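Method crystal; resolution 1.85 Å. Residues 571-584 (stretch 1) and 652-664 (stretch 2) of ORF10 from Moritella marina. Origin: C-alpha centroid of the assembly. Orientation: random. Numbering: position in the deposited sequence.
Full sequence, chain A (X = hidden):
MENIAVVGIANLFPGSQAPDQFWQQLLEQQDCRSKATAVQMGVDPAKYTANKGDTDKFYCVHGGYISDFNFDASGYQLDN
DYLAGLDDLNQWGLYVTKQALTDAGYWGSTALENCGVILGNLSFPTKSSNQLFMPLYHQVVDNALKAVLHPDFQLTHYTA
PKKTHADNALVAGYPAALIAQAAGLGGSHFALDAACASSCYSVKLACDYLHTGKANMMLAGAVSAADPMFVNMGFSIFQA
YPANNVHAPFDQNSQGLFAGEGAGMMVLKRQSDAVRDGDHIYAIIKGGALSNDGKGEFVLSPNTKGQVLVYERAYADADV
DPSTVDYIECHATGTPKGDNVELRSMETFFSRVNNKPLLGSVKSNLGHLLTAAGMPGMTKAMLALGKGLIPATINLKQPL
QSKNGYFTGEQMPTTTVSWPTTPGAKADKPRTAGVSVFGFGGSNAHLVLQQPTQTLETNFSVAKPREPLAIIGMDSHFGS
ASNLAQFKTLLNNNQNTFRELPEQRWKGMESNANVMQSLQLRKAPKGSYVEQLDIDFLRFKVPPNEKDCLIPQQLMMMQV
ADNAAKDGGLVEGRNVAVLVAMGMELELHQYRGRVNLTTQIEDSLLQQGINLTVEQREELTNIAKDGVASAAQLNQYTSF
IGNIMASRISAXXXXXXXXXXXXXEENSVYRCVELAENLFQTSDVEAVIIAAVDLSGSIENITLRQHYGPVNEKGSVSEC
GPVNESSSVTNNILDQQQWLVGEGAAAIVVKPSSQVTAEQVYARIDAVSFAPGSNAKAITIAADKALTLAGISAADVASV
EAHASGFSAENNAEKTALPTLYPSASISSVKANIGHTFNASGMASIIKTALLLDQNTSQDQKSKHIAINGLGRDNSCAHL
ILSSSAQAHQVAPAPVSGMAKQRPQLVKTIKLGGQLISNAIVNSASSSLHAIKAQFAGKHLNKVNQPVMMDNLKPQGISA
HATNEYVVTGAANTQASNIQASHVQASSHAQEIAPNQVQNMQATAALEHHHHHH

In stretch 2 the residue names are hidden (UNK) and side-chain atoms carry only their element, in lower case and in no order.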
# COMPACT_ATOMS: atom_id res chain seq x y z
N VAL A 571 -2.22 -23.17 13.01
CA VAL A 571 -1.96 -23.24 14.45
C VAL A 571 -1.39 -21.90 14.91
O VAL A 571 -0.46 -21.38 14.29
CB VAL A 571 -0.98 -24.38 14.78
CG1 VAL A 571 -0.65 -24.39 16.27
CG2 VAL A 571 -1.55 -25.73 14.33
N GLU A 572 -1.91 -21.39 16.02
CA GLU A 572 -1.43 -20.13 16.58
C GLU A 572 0.02 -20.22 17.02
O GLU A 572 0.53 -21.29 17.38
CB GLU A 572 -2.31 -19.71 17.77
CG GLU A 572 -3.80 -19.70 17.45
CD GLU A 572 -4.67 -19.12 18.58
OE1 GLU A 572 -4.22 -19.07 19.75
OE2 GLU A 572 -5.81 -18.71 18.27
N GLY A 573 0.71 -19.08 16.97
CA GLY A 573 2.06 -18.97 17.47
C GLY A 573 3.15 -19.40 16.52
O GLY A 573 4.29 -19.59 16.96
N ARG A 574 2.85 -19.54 15.24
CA ARG A 574 3.78 -20.11 14.27
C ARG A 574 4.31 -19.04 13.33
O ARG A 574 3.78 -17.93 13.25
CB ARG A 574 3.09 -21.22 13.48
CG ARG A 574 2.61 -22.38 14.35
CD ARG A 574 3.79 -23.21 14.87
NE ARG A 574 3.33 -24.43 15.53
CZ ARG A 574 2.90 -25.52 14.90
NH1 ARG A 574 2.86 -25.55 13.57
NH2 ARG A 574 2.50 -26.58 15.59
N ASN A 575 5.37 -19.40 12.62
CA ASN A 575 6.04 -18.55 11.63
C ASN A 575 5.20 -18.63 10.36
O ASN A 575 5.43 -19.47 9.50
CB ASN A 575 7.47 -19.04 11.40
CG ASN A 575 8.27 -18.14 10.45
OD1 ASN A 575 7.78 -17.12 9.97
ND2 ASN A 575 9.51 -18.53 10.17
N VAL A 576 4.16 -17.80 10.29
CA VAL A 576 3.24 -17.75 9.16
C VAL A 576 3.21 -16.32 8.66
O VAL A 576 3.15 -15.38 9.46
CB VAL A 576 1.83 -18.22 9.56
CG1 VAL A 576 0.75 -17.88 8.48
CG2 VAL A 576 1.83 -19.71 9.82
N ALA A 577 3.24 -16.16 7.33
CA ALA A 577 3.16 -14.85 6.70
C ALA A 577 1.73 -14.51 6.27
O ALA A 577 0.93 -15.39 5.95
CB ALA A 577 4.10 -14.78 5.49
N VAL A 578 1.42 -13.22 6.27
CA VAL A 578 0.10 -12.73 5.85
C VAL A 578 0.34 -11.68 4.77
O VAL A 578 0.98 -10.65 5.03
CB VAL A 578 -0.70 -12.13 7.02
CG1 VAL A 578 -2.08 -11.68 6.56
CG2 VAL A 578 -0.87 -13.16 8.17
N LEU A 579 -0.13 -11.95 3.55
CA LEU A 579 -0.01 -11.01 2.44
C LEU A 579 -1.41 -10.55 2.07
O LEU A 579 -2.29 -11.38 1.86
CB LEU A 579 0.66 -11.67 1.23
CG LEU A 579 1.98 -12.41 1.48
CD1 LEU A 579 2.45 -13.01 0.18
CD2 LEU A 579 3.05 -11.46 2.04
N VAL A 580 -1.63 -9.23 2.03
CA VAL A 580 -2.95 -8.73 1.68
C VAL A 580 -2.86 -7.99 0.35
O VAL A 580 -2.24 -6.93 0.26
CB VAL A 580 -3.52 -7.81 2.78
CG1 VAL A 580 -4.90 -7.28 2.37
CG2 VAL A 580 -3.60 -8.57 4.11
N ALA A 581 -3.50 -8.55 -0.68
CA ALA A 581 -3.63 -7.89 -1.97
C ALA A 581 -4.70 -6.81 -1.88
O ALA A 581 -5.84 -7.10 -1.50
CB ALA A 581 -3.97 -8.91 -3.05
N MET A 582 -4.35 -5.58 -2.21
CA MET A 582 -5.31 -4.50 -2.05
C MET A 582 -4.79 -3.29 -2.82
O MET A 582 -3.65 -3.27 -3.28
CB MET A 582 -5.53 -4.16 -0.57
CG MET A 582 -4.21 -3.89 0.20
SD MET A 582 -3.53 -2.21 -0.07
CE MET A 582 -4.52 -1.27 1.13
N GLY A 583 -5.68 -2.32 -3.01
CA GLY A 583 -5.31 -0.96 -3.34
C GLY A 583 -5.95 -0.05 -2.30
O GLY A 583 -6.62 -0.52 -1.37
N MET A 584 -5.73 1.25 -2.45
CA MET A 584 -6.23 2.13 -1.39
C MET A 584 -7.76 2.10 -1.35
O MET A 584 -8.43 1.91 -2.37
CB MET A 584 -5.71 3.57 -1.56
CG MET A 584 -6.21 4.37 -2.74
SD MET A 584 -6.07 6.19 -2.45
CE MET A 584 -7.14 6.40 -1.09
N UNK A 652 -3.94 -11.58 16.16
CA UNK A 652 -4.97 -12.52 16.61
C UNK A 652 -4.42 -13.94 16.72
O UNK A 652 -4.76 -14.67 17.66
c UNK A 652 -7.95 -13.21 17.27
c UNK A 652 -7.28 -13.50 15.92
c UNK A 652 -8.32 -13.51 14.78
c UNK A 652 -6.16 -12.49 15.65
N UNK A 653 -3.58 -14.34 15.78
CA UNK A 653 -3.07 -15.70 15.71
C UNK A 653 -1.67 -15.84 16.30
O UNK A 653 -1.11 -16.94 16.30
c UNK A 653 -4.45 -16.54 13.75
n UNK A 653 -6.55 -16.35 12.95
c UNK A 653 -7.15 -18.78 12.82
c UNK A 653 -5.01 -17.85 13.60
c UNK A 653 -4.52 -19.14 13.83
c UNK A 653 -5.43 -15.66 13.34
c UNK A 653 -6.64 -20.03 13.05
c UNK A 653 -3.08 -16.20 14.26
c UNK A 653 -5.35 -20.22 13.56
c UNK A 653 -6.32 -17.69 13.10
N UNK A 654 -1.08 -14.74 16.78
CA UNK A 654 0.31 -14.70 17.25
C UNK A 654 1.27 -15.25 16.19
O UNK A 654 2.16 -16.05 16.48
o UNK A 654 2.28 -14.00 19.16
c UNK A 654 1.72 -15.12 19.33
o UNK A 654 2.18 -16.01 20.11
c UNK A 654 0.45 -15.47 18.58
N UNK A 655 1.11 -14.80 14.94
CA UNK A 655 2.02 -15.22 13.88
C UNK A 655 3.26 -14.35 13.89
O UNK A 655 3.20 -13.16 14.23
c UNK A 655 -0.60 -18.39 12.50
c UNK A 655 1.35 -15.10 12.50
c UNK A 655 -1.74 -16.82 11.08
c UNK A 655 0.38 -17.41 12.79
c UNK A 655 -1.65 -18.10 11.65
c UNK A 655 0.30 -16.15 12.22
c UNK A 655 -0.77 -15.87 11.36
N UNK A 656 4.39 -14.92 13.47
CA UNK A 656 5.66 -14.21 13.46
C UNK A 656 6.25 -13.98 12.07
O UNK A 656 7.34 -13.39 11.97
c UNK A 656 6.70 -14.95 14.32
o UNK A 656 6.98 -16.25 13.80
N UNK A 657 5.60 -14.44 11.00
CA UNK A 657 6.10 -14.15 9.66
C UNK A 657 5.80 -12.73 9.24
O UNK A 657 5.13 -11.96 9.94
N UNK A 658 6.32 -12.33 8.08
CA UNK A 658 6.02 -10.98 7.57
C UNK A 658 4.53 -10.81 7.31
O UNK A 658 3.86 -11.73 6.85
c UNK A 658 7.05 -12.32 5.85
c UNK A 658 7.16 -13.10 7.15
c UNK A 658 6.84 -10.89 6.28
N UNK A 659 4.00 -9.62 7.63
CA UNK A 659 2.60 -9.28 7.45
C UNK A 659 2.54 -7.95 6.71
O UNK A 659 2.87 -6.91 7.29
c UNK A 659 1.87 -9.18 8.79
N UNK A 660 2.14 -7.97 5.45
CA UNK A 660 2.22 -6.78 4.62
C UNK A 660 1.04 -6.69 3.66
O UNK A 660 0.36 -7.68 3.40
c UNK A 660 4.77 -7.88 1.85
c UNK A 660 3.59 -7.94 2.83
c UNK A 660 4.76 -6.60 4.69
c UNK A 660 3.53 -6.73 3.79
N UNK A 661 0.84 -5.50 3.10
CA UNK A 661 -0.00 -5.42 1.91
C UNK A 661 0.89 -5.44 0.67
O UNK A 661 2.06 -5.06 0.73
c UNK A 661 -0.91 -4.18 1.90
o UNK A 661 -0.12 -2.99 1.82
c UNK A 661 -1.78 -4.15 3.15
N UNK A 662 0.31 -5.91 -0.44
CA UNK A 662 0.97 -5.99 -1.73
C UNK A 662 0.00 -5.36 -2.73
O UNK A 662 -1.18 -5.70 -2.74
c UNK A 662 2.29 -8.08 -1.17
c UNK A 662 1.77 -7.53 -3.56
c UNK A 662 1.25 -7.46 -2.13
N UNK A 663 0.50 -4.43 -3.53
CA UNK A 663 -0.35 -3.70 -4.47
C UNK A 663 0.26 -3.79 -5.86
O UNK A 663 1.40 -3.38 -6.08
c UNK A 663 -0.52 -2.24 -4.03
o UNK A 663 -1.09 -2.17 -2.73
N UNK A 664 -0.51 -4.33 -6.81
CA UNK A 664 -0.08 -4.35 -8.20
C UNK A 664 -1.32 -4.27 -9.09
O UNK A 664 -1.41 -4.97 -10.10
c UNK A 664 0.76 -5.60 -8.52
O HOH W 1 6.76 -18.19 15.53
O HOH W 2 2.56 -12.79 10.28

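Position 652 carries four side-chain carbons, forked at the second, and its side chain stays clear of stretch 1; this is a leucine, L652, with CG 5.9 Å from E572 OE2. Position 653 has one carbon leading to fused five- and six-membered rings with eight carbons and one nitrogen, which identifies W653. E572 CG packs 3.7 Å from W653 CE3, while the backbone W653 O accepts a hydrogen bond from G573 N (2.9 Å).

At position 654 two carbons follow the backbone, the second bearing two oxygens. The outline alone would also suit asparagine, but both terminal atoms are oxygens, so the group is a carboxylate and the residue is D654. It leaves the helix with positive phi, and its O lies 3.1 Å from G573 CA. Position 655 shows one carbon and a six-carbon ring with no further atom, hence phenylalanine rather than tyrosine. One face of the F655 ring receives V576 CB, 3.6 Å from the ring centroid, and its edge meets V571 O, 3.5 Å from F655 CE1.

Position 656 has one carbon and one oxygen: S656. Its N donates to R574 O (3.1 Å), and a water bridges S656 OG (2.6 Å) and G573 O (3.2 Å). Position 657 has no side-chain atoms, and a CB here would fall 2.5 Å from V576 O; G657 fits, its N making a weak hydrogen bond to V576 O (3.0 Å). Three carbons at 658 close a ring onto the backbone nitrogen, giving P658, whose CG lies 3.9 Å from A577 CB.

A single carbon at 659, with CB 4.3 Å from V578 CB, marks A659. Position 660 has four carbons, forked at the first with one arm two carbons long: I660, with CG1 3.6 Å from L579 CD2. At 661 the first carbon carries one oxygen and one carbon, so it is T661; its CG2 approaches V580 CB at 4.1 Å. Three carbons branching at the first give V662, on the same sheet face as L579 and A581. Position 663, one carbon and one oxygen, is S663, whose OG donates to M582 O (2.8 Å). The lone carbon of 664 points away and touches nothing here: A664.

The contact is chiefly a parallel strand pairing. V578 N donates to P658 O (2.9 Å), I660 N to V578 O (3.0 Å), V580 N to I660 O (2.9 Å), V662 N to V580 O (2.8 Å) and M582 N to V662 O (3.2 Å). Before this ladder, the F655 ring packs against V576, adding apolar contact to the backbone bonds.

Stretch 2, residues 652-664: LWDFSGPAITVSA
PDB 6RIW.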